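Local coordinates for hypothetical protein (Chromobacterium violaceum, PDB 2O3I) that is of unknown function but belongs to the DUF917 family and combines S-Me-THD-like N-terminal and C-terminal domains, at residues D318-F323 with A353-L358; L261-A266 with V284-G289; G41-T46 with W79-V84; V63-M68 with V115-V120. The protein carries 2 engineered substitutions. All coordinates share one frame; numbering follows the deposited sequence.

In the fold
Along the chain the order is contact 3, interleaved with contact 4, then contact 2 and finally contact 1. Contacts 3 and 4 lie within the S-Me-THD-like N-terminal region and touch, their centres about 11 Å apart: the start of helix 81-96 lies against strand 61-69, part of a mixed sheet. Contacts 1 and 2 lie within the C-terminal region and share an antiparallel sheet, where strand 352-358 neighbours strand 260-262; their centres are about 10 Å apart. Between the two pairs the nearest atoms are about 16 Å apart, those of contacts 1 and 4, on opposite sides of the chain's centre. The pairs thus sit at two separate sheets, contacts 3 and 4 at the mixed one.

Contact 1 of 4, residues D318-F323 with A353-L358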
loop_
_atom_site.group_PDB
_atom_site.type_symbol
_atom_site.label_atom_id
_atom_site.label_comp_id
_atom_site.label_asym_id
_atom_site.label_seq_id
_atom_site.Cartn_x
_atom_site.Cartn_y
_atom_site.Cartn_z
ATOM N N ASP A 318 -21.180 -2.901 -22.796
ATOM C CA ASP A 318 -22.482 -3.554 -22.749
ATOM C C ASP A 318 -22.486 -4.601 -21.643
ATOM O O ASP A 318 -21.528 -5.363 -21.488
ATOM C CB ASP A 318 -22.826 -4.233 -24.082
ATOM C CG ASP A 318 -23.102 -3.242 -25.197
ATOM O OD1 ASP A 318 -23.423 -2.070 -24.904
ATOM O OD2 ASP A 318 -23.018 -3.648 -26.375
ATOM N N ALA A 319 -23.566 -4.632 -20.872
ATOM C CA ALA A 319 -23.685 -5.598 -19.793
ATOM C C ALA A 319 -24.053 -6.964 -20.362
ATOM O O ALA A 319 -24.729 -7.067 -21.386
ATOM C CB ALA A 319 -24.745 -5.148 -18.798
ATOM N N ILE A 320 -23.599 -8.008 -19.679
ATOM C CA ILE A 320 -23.863 -9.382 -20.067
ATOM C C ILE A 320 -24.419 -10.008 -18.810
ATOM O O ILE A 320 -23.750 -10.020 -17.774
ATOM C CB ILE A 320 -22.557 -10.080 -20.501
ATOM C CG1 ILE A 320 -22.074 -9.458 -21.814
ATOM C CG2 ILE A 320 -22.775 -11.576 -20.657
ATOM C CD1 ILE A 320 -20.625 -9.768 -22.162
ATOM N N SER A 321 -25.652 -10.500 -18.887
ATOM C CA SER A 321 -26.293 -11.085 -17.715
ATOM C C SER A 321 -27.044 -12.371 -18.001
ATOM O O SER A 321 -27.615 -12.549 -19.076
ATOM C CB SER A 321 -27.263 -10.080 -17.082
ATOM O OG SER A 321 -26.573 -8.941 -16.620
ATOM N N TYR A 322 -27.060 -13.251 -17.010
ATOM C CA TYR A 322 -27.734 -14.530 -17.138
ATOM C C TYR A 322 -29.183 -14.418 -16.690
ATOM O O TYR A 322 -29.552 -13.520 -15.921
ATOM C CB TYR A 322 -27.058 -15.588 -16.260
ATOM C CG TYR A 322 -25.554 -15.658 -16.369
ATOM C CD1 TYR A 322 -24.937 -16.032 -17.561
ATOM C CD2 TYR A 322 -24.748 -15.342 -15.274
ATOM C CE1 TYR A 322 -23.550 -16.088 -17.661
ATOM C CE2 TYR A 322 -23.363 -15.394 -15.361
ATOM C CZ TYR A 322 -22.771 -15.764 -16.557
ATOM O OH TYR A 322 -21.402 -15.784 -16.657
ATOM N N PHE A 323 -29.998 -15.332 -17.198
ATOM C CA PHE A 323 -31.382 -15.434 -16.792
ATOM C C PHE A 323 -31.715 -16.916 -16.774
ATOM O O PHE A 323 -31.731 -17.585 -17.809
ATOM C CB PHE A 323 -32.356 -14.693 -17.714
ATOM C CG PHE A 323 -33.768 -14.693 -17.183
ATOM C CD1 PHE A 323 -34.605 -15.798 -17.371
ATOM C CD2 PHE A 323 -34.215 -13.650 -16.371
ATOM C CE1 PHE A 323 -35.856 -15.868 -16.749
ATOM C CE2 PHE A 323 -35.471 -13.712 -15.742
ATOM C CZ PHE A 323 -36.288 -14.823 -15.931
ATOM N N ALA A 353 -30.740 -21.747 -18.881
ATOM C CA ALA A 353 -30.222 -20.404 -18.674
ATOM C C ALA A 353 -29.959 -19.673 -19.988
ATOM O O ALA A 353 -29.562 -20.278 -20.988
ATOM C CB ALA A 353 -28.941 -20.470 -17.854
ATOM N N ALA A 354 -30.180 -18.362 -19.976
ATOM C CA ALA A 354 -29.958 -17.537 -21.150
ATOM C C ALA A 354 -28.935 -16.456 -20.835
ATOM O O ALA A 354 -28.648 -16.171 -19.671
ATOM C CB ALA A 354 -31.256 -16.897 -21.594
ATOM N N VAL A 355 -28.389 -15.861 -21.887
ATOM C CA VAL A 355 -27.417 -14.792 -21.748
ATOM C C VAL A 355 -28.018 -13.572 -22.429
ATOM O O VAL A 355 -28.348 -13.607 -23.620
ATOM C CB VAL A 355 -26.080 -15.152 -22.423
ATOM C CG1 VAL A 355 -25.079 -14.018 -22.229
ATOM C CG2 VAL A 355 -25.540 -16.465 -21.848
ATOM N N ILE A 356 -28.177 -12.500 -21.659
ATOM C CA ILE A 356 -28.749 -11.266 -22.167
ATOM C C ILE A 356 -27.739 -10.130 -22.138
ATOM O O ILE A 356 -26.981 -9.977 -21.184
ATOM C CB ILE A 356 -29.996 -10.857 -21.344
ATOM C CG1 ILE A 356 -31.107 -11.890 -21.554
ATOM C CG2 ILE A 356 -30.483 -9.469 -21.762
ATOM C CD1 ILE A 356 -32.351 -11.660 -20.707
ATOM N N ALA A 357 -27.723 -9.345 -23.209
ATOM C CA ALA A 357 -26.828 -8.204 -23.290
ATOM C C ALA A 357 -27.673 -6.949 -23.123
ATOM O O ALA A 357 -28.778 -6.854 -23.653
ATOM C CB ALA A 357 -26.109 -8.185 -24.636
ATOM N N LEU A 358 -27.160 -5.999 -22.360
ATOM C CA LEU A 358 -27.856 -4.745 -22.155
ATOM C C LEU A 358 -26.977 -3.644 -22.732
ATOM O O LEU A 358 -25.772 -3.570 -22.454
ATOM C CB LEU A 358 -28.100 -4.496 -20.663
ATOM C CG LEU A 358 -28.877 -5.554 -19.869
ATOM C CD1 LEU A 358 -28.903 -5.161 -18.386
ATOM C CD2 LEU A 358 -30.293 -5.698 -20.426
#
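Ile356 N gives its hydrogen to Ser321 O across 2.6 Å, with 173° at the hydrogen and the nitrogen nearly on the line of the carbonyl bond. The return bond, Ser321 N to Ile356 O, measures 2.7 Å and lies in the plane of the carbonyl. This is the middle one of three antiparallel hydrogen-bonded pairs; Ala319 with Leu358 and Phe323 with Ala354 repeat it two residues to either side. Between them come the non-hydrogen-bonded pairs, where CA-H groups lean on the same oxygens: Ala357 CA is 3.1 Å from Ala319 O, which also takes the hydrogen of Leu358 N.

On the face carrying Ile320, Tyr322, Val355 and Ala357, Ile320 and Val355 lie side by side and point the same way, CG2 of the first meeting CG1 of the second at 3.7 Å. Both methyls are anti to their own backbone N, the torsion that brings them together. The Tyr322 ring turns its edge to Val355 CG2, while its hydroxyl bonds to Asn334. On the other face Ala319 CB rests on Leu358 CB at 3.9 Å, and Phe323 CB approaches Ile356 CD1; the Phe323 ring leads off to meet His330. Ser321 OG, buried, is satisfied by Phe19 O. Helix 244-255 covers this face, with Met247 against Phe323 and Ile356 and Leu251 against Leu358.

Strand 352-358 also pairs with 260-262 and 266-268, so it lies inside the antiparallel sheet of the C-terminal domain, with 319-324 along its other edge; the contact is an antiparallel strand pair with all its touching residues buried.

Contact 2 of 4, residues L261-A266 with V284-G289; sequences LLFGPA and VVLEDG
The Phe263 ring meets residues 286-288 with its outer end, atoms CE1 and CZ. Glu287 C lies at its edge, near the ring plane, while Leu286 O and Asp288 CB approach obliquely; CZ is 3.6 Å from Asp288 CB. CE1 also touches Leu286 CB, at 3.8 Å, and the two side chains slide past each other in opposite directions. Phe263 has its CB directed toward 284-289, and CG stands anti to the backbone N (chi1 -174°). The Asp288 carboxylate plane stands 80° from the ring.

Beside the ring, Ala266 CB packs tightly on Glu287 O at 3.1 Å, with Asp288 CB a little farther off at 3.9 Å. The backbone that brings Phe263 and Ala266 to the same neighbour is strongly bent: Leu262 and Phe263 both face Val355 in a classic beta bulge, Gly264 takes a positive phi, and a cis peptide precedes Pro265. Past this corner the chain enters strand 266-268, which pairs with both 283-287 and 352-358. Leu286, on its side, also packs on Val355, and Phe263 on Cys293 of strand 292-297.

No hydrogen bond spans the two segments. Carbon atoms here meet carbon and carbonyl oxygen, so the fit relies on shape and burial of Phe263, Ala266 and Leu286, while the acidic side chains of Glu287 and Asp288 lie at the exposed margin.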
loop_
_atom_site.group_PDB
_atom_site.type_symbol
_atom_site.label_atom_id
_atom_site.label_comp_id
_atom_site.label_asym_id
_atom_site.label_seq_id
_atom_site.Cartn_x
_atom_site.Cartn_y
_atom_site.Cartn_z
ATOM N N LEU A 261 -31.091 -10.820 -26.789
ATOM C CA LEU A 261 -30.896 -12.216 -26.415
ATOM C C LEU A 261 -29.655 -12.685 -27.174
ATOM O O LEU A 261 -29.688 -12.841 -28.395
ATOM C CB LEU A 261 -32.098 -13.066 -26.841
ATOM C CG LEU A 261 -32.473 -14.327 -26.047
ATOM C CD1 LEU A 261 -33.475 -15.119 -26.864
ATOM C CD2 LEU A 261 -31.266 -15.183 -25.744
ATOM N N LEU A 262 -28.559 -12.896 -26.457
ATOM C CA LEU A 262 -27.329 -13.338 -27.092
ATOM C C LEU A 262 -27.282 -14.840 -27.313
ATOM O O LEU A 262 -26.769 -15.302 -28.329
ATOM C CB LEU A 262 -26.120 -12.950 -26.248
ATOM C CG LEU A 262 -25.870 -11.484 -25.937
ATOM C CD1 LEU A 262 -24.601 -11.388 -25.108
ATOM C CD2 LEU A 262 -25.740 -10.683 -27.222
ATOM N N PHE A 263 -27.818 -15.607 -26.370
ATOM C CA PHE A 263 -27.752 -17.055 -26.494
ATOM C C PHE A 263 -28.739 -17.789 -25.586
ATOM O O PHE A 263 -29.100 -17.300 -24.513
ATOM C CB PHE A 263 -26.310 -17.480 -26.183
ATOM C CG PHE A 263 -26.023 -18.936 -26.399
ATOM C CD1 PHE A 263 -26.195 -19.858 -25.371
ATOM C CD2 PHE A 263 -25.524 -19.381 -27.623
ATOM C CE1 PHE A 263 -25.865 -21.203 -25.556
ATOM C CE2 PHE A 263 -25.193 -20.721 -27.820
ATOM C CZ PHE A 263 -25.363 -21.635 -26.786
ATOM N N GLY A 264 -29.173 -18.962 -26.037
ATOM C CA GLY A 264 -30.093 -19.778 -25.261
ATOM C C GLY A 264 -31.569 -19.429 -25.355
ATOM O O GLY A 264 -32.000 -18.809 -26.326
ATOM N N PRO A 265 -32.376 -19.812 -24.351
ATOM C CA PRO A 265 -31.996 -20.547 -23.136
ATOM C C PRO A 265 -31.370 -21.914 -23.398
ATOM O O PRO A 265 -31.883 -22.705 -24.185
ATOM C CB PRO A 265 -33.313 -20.636 -22.358
ATOM C CG PRO A 265 -34.356 -20.585 -23.432
ATOM C CD PRO A 265 -33.822 -19.524 -24.354
ATOM N N ALA A 266 -30.253 -22.175 -22.732
ATOM C CA ALA A 266 -29.524 -23.427 -22.877
ATOM C C ALA A 266 -29.156 -23.969 -21.502
ATOM O O ALA A 266 -29.618 -23.459 -20.484
ATOM C CB ALA A 266 -28.268 -23.199 -23.700
ATOM N N VAL A 284 -17.742 -19.259 -17.948
ATOM C CA VAL A 284 -18.905 -20.116 -17.771
ATOM C C VAL A 284 -19.312 -20.504 -19.185
ATOM O O VAL A 284 -19.293 -19.671 -20.095
ATOM C CB VAL A 284 -20.085 -19.394 -17.054
ATOM C CG1 VAL A 284 -19.635 -18.873 -15.694
ATOM C CG2 VAL A 284 -20.615 -18.271 -17.909
ATOM N N VAL A 285 -19.654 -21.775 -19.372
ATOM C CA VAL A 285 -20.032 -22.272 -20.684
ATOM C C VAL A 285 -21.477 -22.743 -20.716
ATOM O O VAL A 285 -21.982 -23.306 -19.750
ATOM C CB VAL A 285 -19.105 -23.440 -21.102
ATOM C CG1 VAL A 285 -19.380 -23.845 -22.550
ATOM C CG2 VAL A 285 -17.646 -23.031 -20.913
ATOM N N LEU A 286 -22.138 -22.493 -21.839
ATOM C CA LEU A 286 -23.522 -22.895 -22.038
ATOM C C LEU A 286 -23.605 -23.611 -23.377
ATOM O O LEU A 286 -23.047 -23.144 -24.371
ATOM C CB LEU A 286 -24.449 -21.676 -22.064
ATOM C CG LEU A 286 -24.583 -20.808 -20.812
ATOM C CD1 LEU A 286 -23.328 -19.973 -20.609
ATOM C CD2 LEU A 286 -25.797 -19.907 -20.964
ATOM N N GLU A 287 -24.295 -24.746 -23.403
ATOM C CA GLU A 287 -24.444 -25.506 -24.635
ATOM C C GLU A 287 -25.904 -25.618 -25.058
ATOM O O GLU A 287 -26.792 -25.831 -24.234
ATOM C CB GLU A 287 -23.823 -26.896 -24.475
ATOM C CG GLU A 287 -22.301 -26.871 -24.369
ATOM C CD GLU A 287 -21.676 -28.255 -24.469
ATOM O OE1 GLU A 287 -21.898 -29.084 -23.559
ATOM O OE2 GLU A 287 -20.964 -28.516 -25.465
ATOM N N ASP A 288 -26.141 -25.462 -26.357
ATOM C CA ASP A 288 -27.483 -25.530 -26.920
ATOM C C ASP A 288 -27.495 -26.535 -28.070
ATOM O O ASP A 288 -27.891 -26.212 -29.190
ATOM C CB ASP A 288 -27.903 -24.139 -27.416
ATOM C CG ASP A 288 -29.322 -24.109 -27.951
ATOM O OD1 ASP A 288 -30.243 -24.537 -27.222
ATOM O OD2 ASP A 288 -29.519 -23.649 -29.098
ATOM N N GLY A 289 -27.052 -27.756 -27.780
ATOM C CA GLY A 289 -27.010 -28.797 -28.793
ATOM C C GLY A 289 -26.101 -28.421 -29.945
ATOM O O GLY A 289 -26.557 -27.868 -30.944
#

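Contact 3 of 4, residues G41-T46 with W79-V84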
loop_
_atom_site.group_PDB
_atom_site.type_symbol
_atom_site.label_atom_id
_atom_site.label_comp_id
_atom_site.label_asym_id
_atom_site.label_seq_id
_atom_site.Cartn_x
_atom_site.Cartn_y
_atom_site.Cartn_z
ATOM N N GLY A 41 -32.573 -0.439 15.905
ATOM C CA GLY A 41 -32.073 -0.991 17.147
ATOM C C GLY A 41 -30.845 -0.250 17.629
ATOM O O GLY A 41 -30.680 0.942 17.368
ATOM N N ASP A 42 -29.976 -0.955 18.340
ATOM C CA ASP A 42 -28.755 -0.351 18.847
ATOM C C ASP A 42 -27.871 0.079 17.680
ATOM O O ASP A 42 -27.495 1.243 17.576
ATOM C CB ASP A 42 -27.989 -1.344 19.722
ATOM C CG ASP A 42 -26.834 -0.695 20.455
ATOM O OD1 ASP A 42 -25.769 -1.332 20.576
ATOM O OD2 ASP A 42 -26.994 0.453 20.921
ATOM N N TYR A 43 -27.553 -0.865 16.797
ATOM C CA TYR A 43 -26.695 -0.578 15.649
ATOM C C TYR A 43 -27.318 0.402 14.640
ATOM O O TYR A 43 -26.703 1.412 14.311
ATOM C CB TYR A 43 -26.292 -1.886 14.959
ATOM C CG TYR A 43 -25.148 -1.750 13.967
ATOM C CD1 TYR A 43 -25.376 -1.321 12.653
ATOM C CD2 TYR A 43 -23.834 -2.062 14.341
ATOM C CE1 TYR A 43 -24.323 -1.215 11.736
ATOM C CE2 TYR A 43 -22.776 -1.953 13.432
ATOM C CZ TYR A 43 -23.030 -1.533 12.135
ATOM O OH TYR A 43 -21.997 -1.450 11.236
ATOM N N TYR A 44 -28.527 0.115 14.157
ATOM C CA TYR A 44 -29.189 1.004 13.199
ATOM C C TYR A 44 -30.241 1.871 13.886
ATOM O O TYR A 44 -31.313 1.391 14.253
ATOM C CB TYR A 44 -29.853 0.199 12.077
ATOM C CG TYR A 44 -28.886 -0.569 11.205
ATOM C CD1 TYR A 44 -28.763 -1.956 11.322
ATOM C CD2 TYR A 44 -28.087 0.093 10.264
ATOM C CE1 TYR A 44 -27.870 -2.672 10.519
ATOM C CE2 TYR A 44 -27.190 -0.613 9.458
ATOM C CZ TYR A 44 -27.089 -1.996 9.596
ATOM O OH TYR A 44 -26.189 -2.698 8.837
ATOM N N PRO A 45 -29.954 3.171 14.060
ATOM C CA PRO A 45 -30.922 4.054 14.719
ATOM C C PRO A 45 -32.201 4.269 13.912
ATOM O O PRO A 45 -33.170 4.832 14.411
ATOM C CB PRO A 45 -30.124 5.340 14.928
ATOM C CG PRO A 45 -29.231 5.360 13.719
ATOM C CD PRO A 45 -28.767 3.924 13.616
ATOM N N THR A 46 -32.212 3.816 12.664
ATOM C CA THR A 46 -33.401 3.977 11.847
ATOM C C THR A 46 -33.644 2.789 10.920
ATOM O O THR A 46 -32.717 2.084 10.517
ATOM C CB THR A 46 -33.359 5.306 11.046
ATOM O OG1 THR A 46 -34.597 5.476 10.356
ATOM C CG2 THR A 46 -32.222 5.313 10.047
ATOM N N TRP A 79 -22.424 -7.179 9.665
ATOM C CA TRP A 79 -22.673 -5.739 9.761
ATOM C C TRP A 79 -21.575 -5.023 8.969
ATOM O O TRP A 79 -20.437 -5.474 8.936
ATOM C CB TRP A 79 -22.661 -5.285 11.225
ATOM C CG TRP A 79 -23.422 -6.211 12.136
ATOM C CD1 TRP A 79 -22.993 -7.409 12.636
ATOM C CD2 TRP A 79 -24.758 -6.035 12.614
ATOM N NE1 TRP A 79 -23.977 -7.990 13.394
ATOM C CE2 TRP A 79 -25.073 -7.170 13.399
ATOM C CE3 TRP A 79 -25.722 -5.032 12.457
ATOM C CZ2 TRP A 79 -26.310 -7.329 14.025
ATOM C CZ3 TRP A 79 -26.952 -5.189 13.077
ATOM C CH2 TRP A 79 -27.236 -6.331 13.853
ATOM N N PRO A 80 -21.906 -3.903 8.313
ATOM C CA PRO A 80 -20.908 -3.170 7.529
ATOM C C PRO A 80 -20.010 -2.238 8.340
ATOM O O PRO A 80 -19.951 -1.037 8.073
ATOM C CB PRO A 80 -21.770 -2.408 6.534
ATOM C CG PRO A 80 -22.949 -2.037 7.371
ATOM C CD PRO A 80 -23.247 -3.314 8.141
ATOM N N ASN A 81 -19.307 -2.788 9.324
ATOM C CA ASN A 81 -18.427 -1.973 10.155
ATOM C C ASN A 81 -17.364 -1.237 9.345
ATOM O O ASN A 81 -17.122 -0.050 9.566
ATOM C CB ASN A 81 -17.755 -2.829 11.235
ATOM C CG ASN A 81 -18.705 -3.210 12.354
ATOM O OD1 ASN A 81 -19.866 -2.797 12.362
ATOM N ND2 ASN A 81 -18.215 -3.997 13.308
ATOM N N GLY A 82 -16.734 -1.937 8.409
ATOM C CA GLY A 82 -15.705 -1.311 7.591
ATOM C C GLY A 82 -16.189 -0.079 6.842
ATOM O O GLY A 82 -15.622 1.002 7.006
ATOM N N PRO A 83 -17.224 -0.213 5.994
ATOM C CA PRO A 83 -17.750 0.930 5.240
ATOM C C PRO A 83 -18.227 2.060 6.156
ATOM O O PRO A 83 -18.002 3.235 5.876
ATOM C CB PRO A 83 -18.891 0.310 4.432
ATOM C CG PRO A 83 -18.372 -1.061 4.146
ATOM C CD PRO A 83 -17.797 -1.476 5.493
ATOM N N VAL A 84 -18.893 1.700 7.245
ATOM C CA VAL A 84 -19.375 2.700 8.190
ATOM C C VAL A 84 -18.180 3.480 8.749
ATOM O O VAL A 84 -18.190 4.717 8.815
ATOM C CB VAL A 84 -20.149 2.034 9.355
ATOM C CG1 VAL A 84 -20.394 3.038 10.461
ATOM C CG2 VAL A 84 -21.472 1.486 8.857
#
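Tyr43 and Trp79 are at the centre of the first shell. With CG of Tyr43 anti to its backbone N (chi1 -166°), Trp79 CE3 sits 3.6 Å above one face of the Tyr43 ring, offset toward its rim; the tyrosine ring and the six-membered indole ring are inclined at 44°, an oblique pair. At the far end, Tyr43 OH donates to Asn81 OD1 over 2.8 Å, arriving in the plane of the amide carbonyl, with ring and amide nearly coplanar. Tyr44 joins from the side: its CE1 meets Trp79 CZ3 rim to rim at 3.7 Å, and its OH comes tip to tip on Pro80 CD at 3.1 Å. The tyrosines also pack together, Tyr43 CD1 lying over the centre of the Tyr44 ring.

A second shell positions this aromatic cluster. Asn81 ND2 bonds to Glu161 O, which fixes the amide with OD1 toward Tyr43. Lys123 makes a cation-pi contact with the Tyr43 ring and bonds to Tyr43 O, and Phe38 meets Tyr44 edge-to-face.

Pro80, centre of an inverse gamma turn, is the N-cap of helix 81-96. The loop before strand 49-52 thus lies against that helix start, with helix 111-124 touching Tyr44 through Leu119 and strand 61-69 packing on Pro83.

Contact 4 of 4, residues V63-M68 with V115-V120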
loop_
_atom_site.group_PDB
_atom_site.type_symbol
_atom_site.label_atom_id
_atom_site.label_comp_id
_atom_site.label_asym_id
_atom_site.label_seq_id
_atom_site.Cartn_x
_atom_site.Cartn_y
_atom_site.Cartn_z
ATOM N N VAL A 63 -19.868 11.149 -0.774
ATOM C CA VAL A 63 -18.688 10.294 -0.873
ATOM C C VAL A 63 -19.119 8.913 -1.346
ATOM O O VAL A 63 -20.211 8.442 -1.013
ATOM C CB VAL A 63 -17.977 10.101 0.486
ATOM C CG1 VAL A 63 -16.590 9.515 0.257
ATOM C CG2 VAL A 63 -17.885 11.419 1.227
HETATM N N MSE A 64 -18.259 8.269 -2.125
HETATM C CA MSE A 64 -18.526 6.929 -2.620
HETATM C C MSE A 64 -18.148 5.989 -1.483
HETATM O O MSE A 64 -17.119 6.194 -0.832
HETATM C CB MSE A 64 -17.662 6.640 -3.849
HETATM C CG MSE A 64 -17.811 5.237 -4.431
HETATM SE SE MSE A 64 -16.795 3.862 -3.491
HETATM C CE MSE A 64 -15.301 3.726 -4.745
ATOM N N VAL A 65 -18.980 4.984 -1.215
ATOM C CA VAL A 65 -18.659 4.036 -0.153
ATOM C C VAL A 65 -18.929 2.618 -0.620
ATOM O O VAL A 65 -19.850 2.385 -1.398
ATOM C CB VAL A 65 -19.463 4.317 1.156
ATOM C CG1 VAL A 65 -20.958 4.038 0.960
ATOM C CG2 VAL A 65 -18.911 3.467 2.276
ATOM N N ALA A 66 -18.119 1.669 -0.159
ATOM C CA ALA A 66 -18.297 0.278 -0.559
ATOM C C ALA A 66 -17.414 -0.703 0.202
ATOM O O ALA A 66 -16.672 -0.335 1.118
ATOM C CB ALA A 66 -18.026 0.133 -2.058
ATOM N N TYR A 67 -17.531 -1.964 -0.184
ATOM C CA TYR A 67 -16.723 -3.029 0.377
ATOM C C TYR A 67 -15.768 -3.374 -0.762
ATOM O O TYR A 67 -16.131 -3.288 -1.933
ATOM C CB TYR A 67 -17.592 -4.242 0.732
ATOM C CG TYR A 67 -17.825 -4.430 2.214
ATOM C CD1 TYR A 67 -19.113 -4.623 2.713
ATOM C CD2 TYR A 67 -16.762 -4.444 3.112
ATOM C CE1 TYR A 67 -19.341 -4.827 4.067
ATOM C CE2 TYR A 67 -16.977 -4.651 4.480
ATOM C CZ TYR A 67 -18.272 -4.842 4.947
ATOM O OH TYR A 67 -18.500 -5.055 6.289
HETATM N N MSE A 68 -14.544 -3.742 -0.415
HETATM C CA MSE A 68 -13.529 -4.086 -1.406
HETATM C C MSE A 68 -12.726 -5.288 -0.884
HETATM O O MSE A 68 -12.543 -5.448 0.328
HETATM C CB MSE A 68 -12.608 -2.873 -1.630
HETATM C CG MSE A 68 -11.473 -3.073 -2.629
HETATM SE SE MSE A 68 -10.235 -1.549 -2.674
HETATM C CE MSE A 68 -10.363 -1.096 -4.550
ATOM N N VAL A 115 -26.828 -1.944 -1.348
ATOM C CA VAL A 115 -27.074 -2.411 0.015
ATOM C C VAL A 115 -26.114 -1.746 1.002
ATOM O O VAL A 115 -26.545 -1.142 1.987
ATOM C CB VAL A 115 -26.931 -3.957 0.099
ATOM C CG1 VAL A 115 -27.147 -4.442 1.532
ATOM C CG2 VAL A 115 -27.944 -4.616 -0.830
ATOM N N VAL A 116 -24.815 -1.844 0.728
ATOM C CA VAL A 116 -23.807 -1.245 1.591
ATOM C C VAL A 116 -24.068 0.257 1.767
ATOM O O VAL A 116 -24.132 0.757 2.887
ATOM C CB VAL A 116 -22.370 -1.493 1.020
ATOM C CG1 VAL A 116 -21.333 -0.639 1.757
ATOM C CG2 VAL A 116 -22.004 -2.980 1.165
ATOM N N ALA A 117 -24.233 0.973 0.664
ATOM C CA ALA A 117 -24.490 2.405 0.739
ATOM C C ALA A 117 -25.722 2.689 1.593
ATOM O O ALA A 117 -25.720 3.613 2.414
ATOM C CB ALA A 117 -24.683 2.985 -0.665
ATOM N N SER A 118 -26.774 1.900 1.394
ATOM C CA SER A 118 -28.003 2.080 2.144
ATOM C C SER A 118 -27.797 1.878 3.648
ATOM O O SER A 118 -28.259 2.672 4.466
ATOM C CB SER A 118 -29.069 1.113 1.629
ATOM O OG SER A 118 -29.435 1.425 0.293
ATOM N N LEU A 119 -27.101 0.811 4.006
ATOM C CA LEU A 119 -26.859 0.518 5.402
ATOM C C LEU A 119 -26.005 1.598 6.055
ATOM O O LEU A 119 -26.245 1.971 7.208
ATOM C CB LEU A 119 -26.199 -0.858 5.543
ATOM C CG LEU A 119 -27.048 -2.045 5.068
ATOM C CD1 LEU A 119 -26.285 -3.346 5.294
ATOM C CD2 LEU A 119 -28.384 -2.059 5.814
ATOM N N VAL A 120 -25.018 2.106 5.318
ATOM C CA VAL A 120 -24.147 3.144 5.846
ATOM C C VAL A 120 -24.923 4.445 6.085
ATOM O O VAL A 120 -24.751 5.097 7.121
ATOM C CB VAL A 120 -22.960 3.410 4.897
ATOM C CG1 VAL A 120 -22.187 4.638 5.362
ATOM C CG2 VAL A 120 -22.036 2.192 4.864
#
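Val116 and Tyr67 make the closest approach between residues 115-120 of helix 111-124 and residues 63-68 of strand 61-69, Val116 CG2 lying 3.7 Å from Tyr67 CD1, the side chains crossing at about a right angle. The other methyl of Val116, CG1, presses on the strand backbone, 3.9 Å from Ala66 CA. Ala66 turns its CB away from the helix, which leaves the main chain as the surface that Val116 meets. Next along, Val65 CG1 reaches Ala117 CA at 3.9 Å; it stands between the backbone N and carbonyl carbon (chi1 68°), a crowded position.

The fit is looser at Val120, whose CG2 is 4.3 Å from Val65 CG2. Other parts of the domain pack on the same side chains: Pro83 of helix 81-96 touches Val116 and Val120, and Val104 of strand 101-105 touches Val65 and Val120. Toward solvent the contact ends with Tyr67, partly exposed, whose hydroxyl bonds to Glu161.

The axes pass 7.5 Å apart at 118°, with the helix laid across one side of the mixed sheet. It connects 101-105 to 127-129, neighbouring parallel strands, in a beta-alpha-beta crossover. No hydrogen bond joins the two segments: Val65 and Ala66 spend backbone bonds on Val105 and Leu206, the helix on its own turns, and the two meet through carbon atoms alone, implying that burial of apolar surface and fit of shape hold helix to strand here.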